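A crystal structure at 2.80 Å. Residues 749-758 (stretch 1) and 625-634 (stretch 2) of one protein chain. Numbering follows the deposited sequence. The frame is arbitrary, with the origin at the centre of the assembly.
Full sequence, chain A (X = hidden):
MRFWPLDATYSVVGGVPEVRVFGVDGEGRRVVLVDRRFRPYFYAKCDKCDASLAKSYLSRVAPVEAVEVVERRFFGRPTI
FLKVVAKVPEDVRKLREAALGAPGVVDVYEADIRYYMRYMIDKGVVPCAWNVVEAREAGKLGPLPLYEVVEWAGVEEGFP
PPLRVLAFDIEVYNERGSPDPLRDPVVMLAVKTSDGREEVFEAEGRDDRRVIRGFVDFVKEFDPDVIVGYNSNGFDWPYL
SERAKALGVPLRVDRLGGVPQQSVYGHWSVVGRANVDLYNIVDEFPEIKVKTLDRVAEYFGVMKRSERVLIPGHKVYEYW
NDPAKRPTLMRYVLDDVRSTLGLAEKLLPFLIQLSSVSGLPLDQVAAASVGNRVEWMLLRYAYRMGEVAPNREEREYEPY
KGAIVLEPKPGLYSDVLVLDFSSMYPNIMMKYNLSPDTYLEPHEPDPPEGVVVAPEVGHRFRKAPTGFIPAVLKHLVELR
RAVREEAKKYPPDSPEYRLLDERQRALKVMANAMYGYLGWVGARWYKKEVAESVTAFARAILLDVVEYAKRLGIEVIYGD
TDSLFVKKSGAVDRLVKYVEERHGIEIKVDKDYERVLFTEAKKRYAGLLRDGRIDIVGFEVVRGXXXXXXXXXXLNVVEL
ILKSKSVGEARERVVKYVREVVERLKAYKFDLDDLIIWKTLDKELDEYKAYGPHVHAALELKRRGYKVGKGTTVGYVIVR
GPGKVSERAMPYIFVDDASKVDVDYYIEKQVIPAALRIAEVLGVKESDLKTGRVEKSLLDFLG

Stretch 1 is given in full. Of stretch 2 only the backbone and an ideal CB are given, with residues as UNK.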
ATOM      1  N   LYS A 749     -26.580  23.570   3.952  1.00118.66           N
ATOM      2  CA  LYS A 749     -25.704  22.873   4.887  1.00124.10           C
ATOM      3  C   LYS A 749     -24.601  22.049   4.233  1.00127.93           C
ATOM      4  O   LYS A 749     -23.878  21.357   4.953  1.00125.34           O
ATOM      5  CB  LYS A 749     -26.520  21.999   5.847  1.00123.70           C
ATOM      6  CG  LYS A 749     -27.391  20.928   5.230  1.00119.03           C
ATOM      7  CD  LYS A 749     -28.287  20.342   6.312  1.00118.17           C
ATOM      8  CE  LYS A 749     -27.483  19.666   7.418  1.00116.64           C
ATOM      9  NZ  LYS A 749     -26.901  18.368   6.978  1.00113.28           N
ATOM     10  N   GLN A 750     -24.428  22.109   2.907  1.00119.97           N
ATOM     11  CA  GLN A 750     -23.250  21.479   2.305  1.00119.03           C
ATOM     12  C   GLN A 750     -22.643  22.214   1.113  1.00105.23           C
ATOM     13  O   GLN A 750     -21.424  22.409   1.094  1.00103.87           O
ATOM     14  CB  GLN A 750     -23.478  20.010   1.953  1.00125.87           C
ATOM     15  CG  GLN A 750     -23.060  19.168   3.135  1.00126.30           C
ATOM     16  CD  GLN A 750     -21.808  19.760   3.802  1.00126.26           C
ATOM     17  OE1 GLN A 750     -20.776  19.968   3.157  1.00130.26           O
ATOM     18  NE2 GLN A 750     -21.911  20.064   5.094  1.00125.09           N
ATOM     19  N   VAL A 751     -23.435  22.618   0.118  1.00107.37           N
ATOM     20  CA  VAL A 751     -22.828  23.237  -1.061  1.00102.35           C
ATOM     21  C   VAL A 751     -22.092  24.512  -0.662  1.00101.89           C
ATOM     22  O   VAL A 751     -20.998  24.797  -1.166  1.00105.40           O
ATOM     23  CB  VAL A 751     -23.886  23.499  -2.150  1.00102.24           C
ATOM     24  CG1 VAL A 751     -23.346  24.453  -3.205  1.00102.27           C
ATOM     25  CG2 VAL A 751     -24.290  22.193  -2.817  1.00104.48           C
ATOM     26  N   ILE A 752     -22.663  25.289   0.254  1.00109.79           N
ATOM     27  CA  ILE A 752     -21.956  26.452   0.791  1.00104.46           C
ATOM     28  C   ILE A 752     -20.842  25.976   1.730  1.00102.70           C
ATOM     29  O   ILE A 752     -19.691  26.399   1.553  1.00104.12           O
ATOM     30  CB  ILE A 752     -22.920  27.443   1.470  1.00101.18           C
ATOM     31  CG1 ILE A 752     -23.389  28.513   0.481  1.00 99.02           C
ATOM     32  CG2 ILE A 752     -22.262  28.126   2.663  1.00 99.22           C
ATOM     33  CD1 ILE A 752     -24.059  27.974  -0.764  1.00100.34           C
ATOM     34  N   PRO A 753     -21.106  25.113   2.730  1.00100.65           N
ATOM     35  CA  PRO A 753     -20.002  24.663   3.603  1.00104.69           C
ATOM     36  C   PRO A 753     -18.869  23.954   2.877  1.00109.69           C
ATOM     37  O   PRO A 753     -17.719  24.044   3.327  1.00110.57           O
ATOM     38  CB  PRO A 753     -20.702  23.730   4.600  1.00103.03           C
ATOM     39  CG  PRO A 753     -22.077  24.237   4.659  1.00104.46           C
ATOM     40  CD  PRO A 753     -22.408  24.676   3.269  1.00102.27           C
ATOM     41  N   ALA A 754     -19.144  23.241   1.781  1.00107.19           N
ATOM     42  CA  ALA A 754     -18.054  22.624   1.033  1.00104.60           C
ATOM     43  C   ALA A 754     -17.151  23.688   0.424  1.00 99.55           C
ATOM     44  O   ALA A 754     -15.920  23.571   0.471  1.00 95.45           O
ATOM     45  CB  ALA A 754     -18.601  21.697  -0.051  1.00104.54           C
ATOM     46  N   ALA A 755     -17.747  24.734  -0.152  1.00 96.14           N
ATOM     47  CA  ALA A 755     -16.959  25.871  -0.608  1.00 95.59           C
ATOM     48  C   ALA A 755     -16.347  26.625   0.564  1.00 96.89           C
ATOM     49  O   ALA A 755     -15.248  27.176   0.439  1.00 99.38           O
ATOM     50  CB  ALA A 755     -17.825  26.808  -1.450  1.00 93.60           C
ATOM     51  N   LEU A 756     -17.042  26.666   1.705  1.00 97.48           N
ATOM     52  CA  LEU A 756     -16.505  27.320   2.891  1.00 97.25           C
ATOM     53  C   LEU A 756     -15.413  26.517   3.581  1.00 94.99           C
ATOM     54  O   LEU A 756     -14.754  27.055   4.475  1.00 90.07           O
ATOM     55  CB  LEU A 756     -17.620  27.613   3.897  1.00 99.37           C
ATOM     56  CG  LEU A 756     -18.661  28.664   3.518  1.00 99.84           C
ATOM     57  CD1 LEU A 756     -19.434  29.075   4.755  1.00100.48           C
ATOM     58  CD2 LEU A 756     -18.007  29.868   2.858  1.00 99.06           C
ATOM     59  N   ARG A 757     -15.206  25.250   3.218  1.00 91.28           N
ATOM     60  CA  ARG A 757     -14.020  24.584   3.738  1.00 94.74           C
ATOM     61  C   ARG A 757     -12.750  25.123   3.095  1.00 96.61           C
ATOM     62  O   ARG A 757     -11.653  24.875   3.607  1.00100.47           O
ATOM     63  CB  ARG A 757     -14.107  23.068   3.559  1.00 95.91           C
ATOM     64  CG  ARG A 757     -13.166  22.328   4.499  1.00 96.80           C
ATOM     65  CD  ARG A 757     -13.140  20.825   4.300  1.00100.79           C
ATOM     66  NE  ARG A 757     -12.135  20.227   5.176  1.00104.47           N
ATOM     67  CZ  ARG A 757     -11.892  18.926   5.278  1.00106.45           C
ATOM     68  NH1 ARG A 757     -12.582  18.056   4.551  1.00106.36           N
ATOM     69  NH2 ARG A 757     -10.957  18.493   6.113  1.00107.09           N
ATOM     70  N   ILE A 758     -12.880  25.872   2.003  1.00 97.04           N
ATOM     71  CA  ILE A 758     -11.788  26.693   1.506  1.00 94.06           C
ATOM     72  C   ILE A 758     -12.262  28.135   1.593  1.00 93.98           C
ATOM     73  O   ILE A 758     -12.550  28.777   0.578  1.00 83.94           O
ATOM     74  CB  ILE A 758     -11.365  26.319   0.074  1.00 92.66           C
ATOM     75  CG1 ILE A 758     -11.124  24.814  -0.040  1.00 85.86           C
ATOM     76  CG2 ILE A 758     -10.104  27.063  -0.301  1.00 95.91           C
ATOM     77  CD1 ILE A 758     -12.310  24.042  -0.564  1.00 83.90           C
ATOM     78  N   UNK A 625     -19.258  12.805   4.952  1.00117.44           N
ATOM     79  CA  UNK A 625     -20.576  12.281   4.622  1.00121.28           C
ATOM     80  C   UNK A 625     -21.319  13.252   3.714  1.00127.43           C
ATOM     81  O   UNK A 625     -22.494  13.551   3.930  1.00129.37           O
ATOM     82  CB  UNK A 625     -21.384  12.014   5.893  1.00121.28           C
ATOM     83  N   UNK A 626     -20.623  13.747   2.696  1.00118.96           N
ATOM     84  CA  UNK A 626     -21.228  14.651   1.736  1.00116.81           C
ATOM     85  C   UNK A 626     -21.864  13.879   0.588  1.00112.75           C
ATOM     86  O   UNK A 626     -21.681  12.669   0.432  1.00119.60           O
ATOM     87  CB  UNK A 626     -20.186  15.636   1.202  1.00116.81           C
ATOM     88  N   UNK A 627     -22.646  14.601  -0.210  1.00108.33           N
ATOM     89  CA  UNK A 627     -23.108  14.095  -1.491  1.00106.98           C
ATOM     90  C   UNK A 627     -22.048  14.348  -2.561  1.00103.76           C
ATOM     91  O   UNK A 627     -21.075  15.077  -2.351  1.00106.19           O
ATOM     92  CB  UNK A 627     -24.437  14.745  -1.881  1.00106.98           C
ATOM     93  N   UNK A 628     -22.245  13.731  -3.729  1.00104.95           N
ATOM     94  CA  UNK A 628     -21.261  13.853  -4.798  1.00101.10           C
ATOM     95  C   UNK A 628     -21.285  15.223  -5.464  1.00 96.06           C
ATOM     96  O   UNK A 628     -20.320  15.581  -6.146  1.00 97.09           O
ATOM     97  CB  UNK A 628     -21.499  12.767  -5.849  1.00101.10           C
ATOM     98  N   UNK A 629     -22.356  15.997  -5.280  1.00 99.91           N
ATOM     99  CA  UNK A 629     -22.342  17.381  -5.744  1.00 96.67           C
ATOM    100  C   UNK A 629     -21.448  18.243  -4.859  1.00 93.50           C
ATOM    101  O   UNK A 629     -20.726  19.114  -5.358  1.00 95.56           O
ATOM    102  CB  UNK A 629     -23.762  17.949  -5.772  1.00 96.67           C
ATOM    103  N   UNK A 630     -21.489  18.017  -3.543  1.00 91.90           N
ATOM    104  CA  UNK A 630     -20.600  18.737  -2.637  1.00 93.16           C
ATOM    105  C   UNK A 630     -19.139  18.434  -2.946  1.00 93.93           C
ATOM    106  O   UNK A 630     -18.276  19.314  -2.833  1.00 98.88           O
ATOM    107  CB  UNK A 630     -20.916  18.378  -1.184  1.00 93.16           C
ATOM    108  N   UNK A 631     -18.840  17.189  -3.325  1.00 94.98           N
ATOM    109  CA  UNK A 631     -17.483  16.838  -3.729  1.00 92.31           C
ATOM    110  C   UNK A 631     -17.087  17.566  -5.009  1.00 89.56           C
ATOM    111  O   UNK A 631     -15.955  18.051  -5.131  1.00 87.36           O
ATOM    112  CB  UNK A 631     -17.359  15.325  -3.923  1.00 92.31           C
ATOM    113  N   UNK A 632     -18.003  17.635  -5.978  1.00 86.18           N
ATOM    114  CA  UNK A 632     -17.728  18.358  -7.216  1.00 86.09           C
ATOM    115  C   UNK A 632     -17.450  19.834  -6.949  1.00 84.94           C
ATOM    116  O   UNK A 632     -16.541  20.418  -7.551  1.00 87.74           O
ATOM    117  CB  UNK A 632     -18.903  18.214  -8.186  1.00 86.09           C
ATOM    118  N   UNK A 633     -18.224  20.454  -6.054  1.00 86.07           N
ATOM    119  CA  UNK A 633     -18.015  21.870  -5.752  1.00 84.44           C
ATOM    120  C   UNK A 633     -16.866  22.099  -4.776  1.00 80.41           C
ATOM    121  O   UNK A 633     -16.398  23.237  -4.652  1.00 84.70           O
ATOM    122  CB  UNK A 633     -19.299  22.475  -5.181  1.00 84.44           C
ATOM    123  N   UNK A 634     -16.396  21.066  -4.069  1.00 84.11           N
ATOM    124  CA  UNK A 634     -15.157  21.228  -3.311  1.00 86.18           C
ATOM    125  C   UNK A 634     -13.964  21.293  -4.247  1.00 82.56           C
ATOM    126  O   UNK A 634     -13.080  22.142  -4.086  1.00 78.52           O
ATOM    127  CB  UNK A 634     -14.981  20.084  -2.310  1.00 86.18           C
TER

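Position 625 precedes the helix, and its CA-to-CB bond runs sideways to stretch 1, with nothing of that stretch within 5.5 Å of the ideal CB. Almost any polar residue would serve; it is Asp625, which makes no contact here.

At 626 the bond points toward stretch 1, yet the ideal CB still lies 4.8 Å from Gln750 OE1. Beyond it is the small methyl of Ala754, leaving room for a long or broad side chain, aliphatic or aromatic. The residue is Trp626, at chi1 m. Its six-membered ring lies under Ala754, whose CB stands 4.1 Å from the ring centroid and 18° off the normal, a CH-pi contact over the face. Farther along, Trp626 CH2 reaches to 4.2 Å from Arg757 CD.

Position 627 comes right before the helix, with phi/psi of -84/169, and points sideways. A small residue able to accept a hydrogen bond, such as Ser, Thr, Asp or Asn, would suit an N-cap. Cys627 fills the role: its SG accepts from the backbone N of position 630, 3.5 Å away.

Position 628, in the first turn, has open space before it, and an acidic residue would suit the helix dipole. Glu628 is there, and it pairs with the side chain at 631.

At 629 the bond is sideways, with Val751 CG2 5.2 Å from the ideal CB, so a branched aliphatic or Met could close the gap. Leu629 does, bringing CD2 to 4.2 Å from Val751 CG2.

Position 630 points toward stretch 1, its CA 5.3 Å from that of Val751. With the ideal CB already 4.2 Å from Ala754 CB and 4.4 Å from Gln750 CB, a small residue fits best. Ala630 makes these contacts with its methyl alone.

Position 631 points away, where a polar chain is natural; Lys631 NZ forms a salt bridge with Glu628 OE2, 3.3 Å away. Position 632 is out of reach and equally permissive; Glu632 touches nothing in stretch 1.

Position 633 points toward Val751 and Ala754, and its ideal CB lies 4.9 Å from Val751 CG1, a gap suited to Val, Ile or Leu. Val633, at chi1 m, places CG2 4.1 Å from Ala754 CB and 4.4 Å from Val751 CG1.

At 634 the bond is sideways, and the ideal CB lies 4.6 Å from Ala754 O, near both apolar Ile758 and charged Arg757. A long chain with an apolar stem and polar end suits this, as would Met. Gln634 lays CG 4.0 Å from Ile758 CD1, and its extended chain carries NE2 to 3.4 Å from Arg757 CD.

Stretch 2 625-634: DWCELAKEVQ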
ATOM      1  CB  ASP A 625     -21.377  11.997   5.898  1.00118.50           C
ATOM      2  CG  ASP A 625     -21.552  13.227   6.767  1.00113.24           C
ATOM      3  OD1 ASP A 625     -20.788  14.194   6.572  1.00108.00           O
ATOM      4  OD2 ASP A 625     -22.445  13.225   7.643  1.00110.17           O
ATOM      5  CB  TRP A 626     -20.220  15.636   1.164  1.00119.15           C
ATOM      6  CG  TRP A 626     -19.694  16.633   2.126  1.00120.42           C
ATOM      7  CD1 TRP A 626     -20.263  17.030   3.301  1.00118.49           C
ATOM      8  CD2 TRP A 626     -18.546  17.456   1.925  1.00119.29           C
ATOM      9  NE1 TRP A 626     -19.487  18.012   3.885  1.00118.17           N
ATOM     10  CE2 TRP A 626     -18.436  18.295   3.052  1.00118.32           C
ATOM     11  CE3 TRP A 626     -17.582  17.549   0.915  1.00118.17           C
ATOM     12  CZ2 TRP A 626     -17.402  19.221   3.196  1.00116.91           C
ATOM     13  CZ3 TRP A 626     -16.565  18.470   1.064  1.00116.87           C
ATOM     14  CH2 TRP A 626     -16.469  19.292   2.192  1.00116.13           C
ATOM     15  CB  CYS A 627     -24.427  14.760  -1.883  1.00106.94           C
ATOM     16  SG  CYS A 627     -24.306  16.547  -2.167  1.00109.66           S
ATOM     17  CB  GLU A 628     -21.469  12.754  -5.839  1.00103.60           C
ATOM     18  CG  GLU A 628     -21.324  11.351  -5.275  1.00105.75           C
ATOM     19  CD  GLU A 628     -19.925  11.085  -4.743  1.00102.85           C
ATOM     20  OE1 GLU A 628     -18.951  11.540  -5.376  1.00107.78           O
ATOM     21  OE2 GLU A 628     -19.800  10.427  -3.688  1.00 96.72           O
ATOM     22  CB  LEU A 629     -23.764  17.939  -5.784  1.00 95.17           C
ATOM     23  CG  LEU A 629     -23.891  19.405  -6.200  1.00 96.35           C
ATOM     24  CD1 LEU A 629     -23.286  19.624  -7.578  1.00 95.65           C
ATOM     25  CD2 LEU A 629     -25.346  19.853  -6.174  1.00 97.56           C
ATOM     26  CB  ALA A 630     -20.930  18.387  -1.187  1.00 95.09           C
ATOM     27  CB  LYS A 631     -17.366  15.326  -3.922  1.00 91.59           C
ATOM     28  CG  LYS A 631     -17.570  14.503  -2.660  1.00 90.50           C
ATOM     29  CD  LYS A 631     -16.277  13.832  -2.221  1.00 91.65           C
ATOM     30  CE  LYS A 631     -16.547  12.698  -1.243  1.00 94.76           C
ATOM     31  NZ  LYS A 631     -17.366  11.623  -1.869  1.00 95.46           N
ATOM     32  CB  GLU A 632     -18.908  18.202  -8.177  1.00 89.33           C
ATOM     33  CG  GLU A 632     -18.676  18.761  -9.575  1.00 94.47           C
ATOM     34  CD  GLU A 632     -17.541  18.066 -10.301  1.00100.40           C
ATOM     35  OE1 GLU A 632     -17.350  16.850 -10.079  1.00104.25           O
ATOM     36  OE2 GLU A 632     -16.844  18.733 -11.096  1.00104.28           O
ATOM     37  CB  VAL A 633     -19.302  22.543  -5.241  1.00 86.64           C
ATOM     38  CG1 VAL A 633     -20.389  22.473  -6.307  1.00 86.62           C
ATOM     39  CG2 VAL A 633     -19.766  21.922  -3.941  1.00 87.64           C
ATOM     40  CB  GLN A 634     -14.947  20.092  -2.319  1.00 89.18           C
ATOM     41  CG  GLN A 634     -14.046  20.498  -1.169  1.00 88.67           C
ATOM     42  CD  GLN A 634     -13.822  19.383  -0.170  1.00 91.65           C
ATOM     43  OE1 GLN A 634     -13.972  18.200  -0.486  1.00 91.05           O
ATOM     44  NE2 GLN A 634     -13.457  19.756   1.048  1.00 92.45           N
TER
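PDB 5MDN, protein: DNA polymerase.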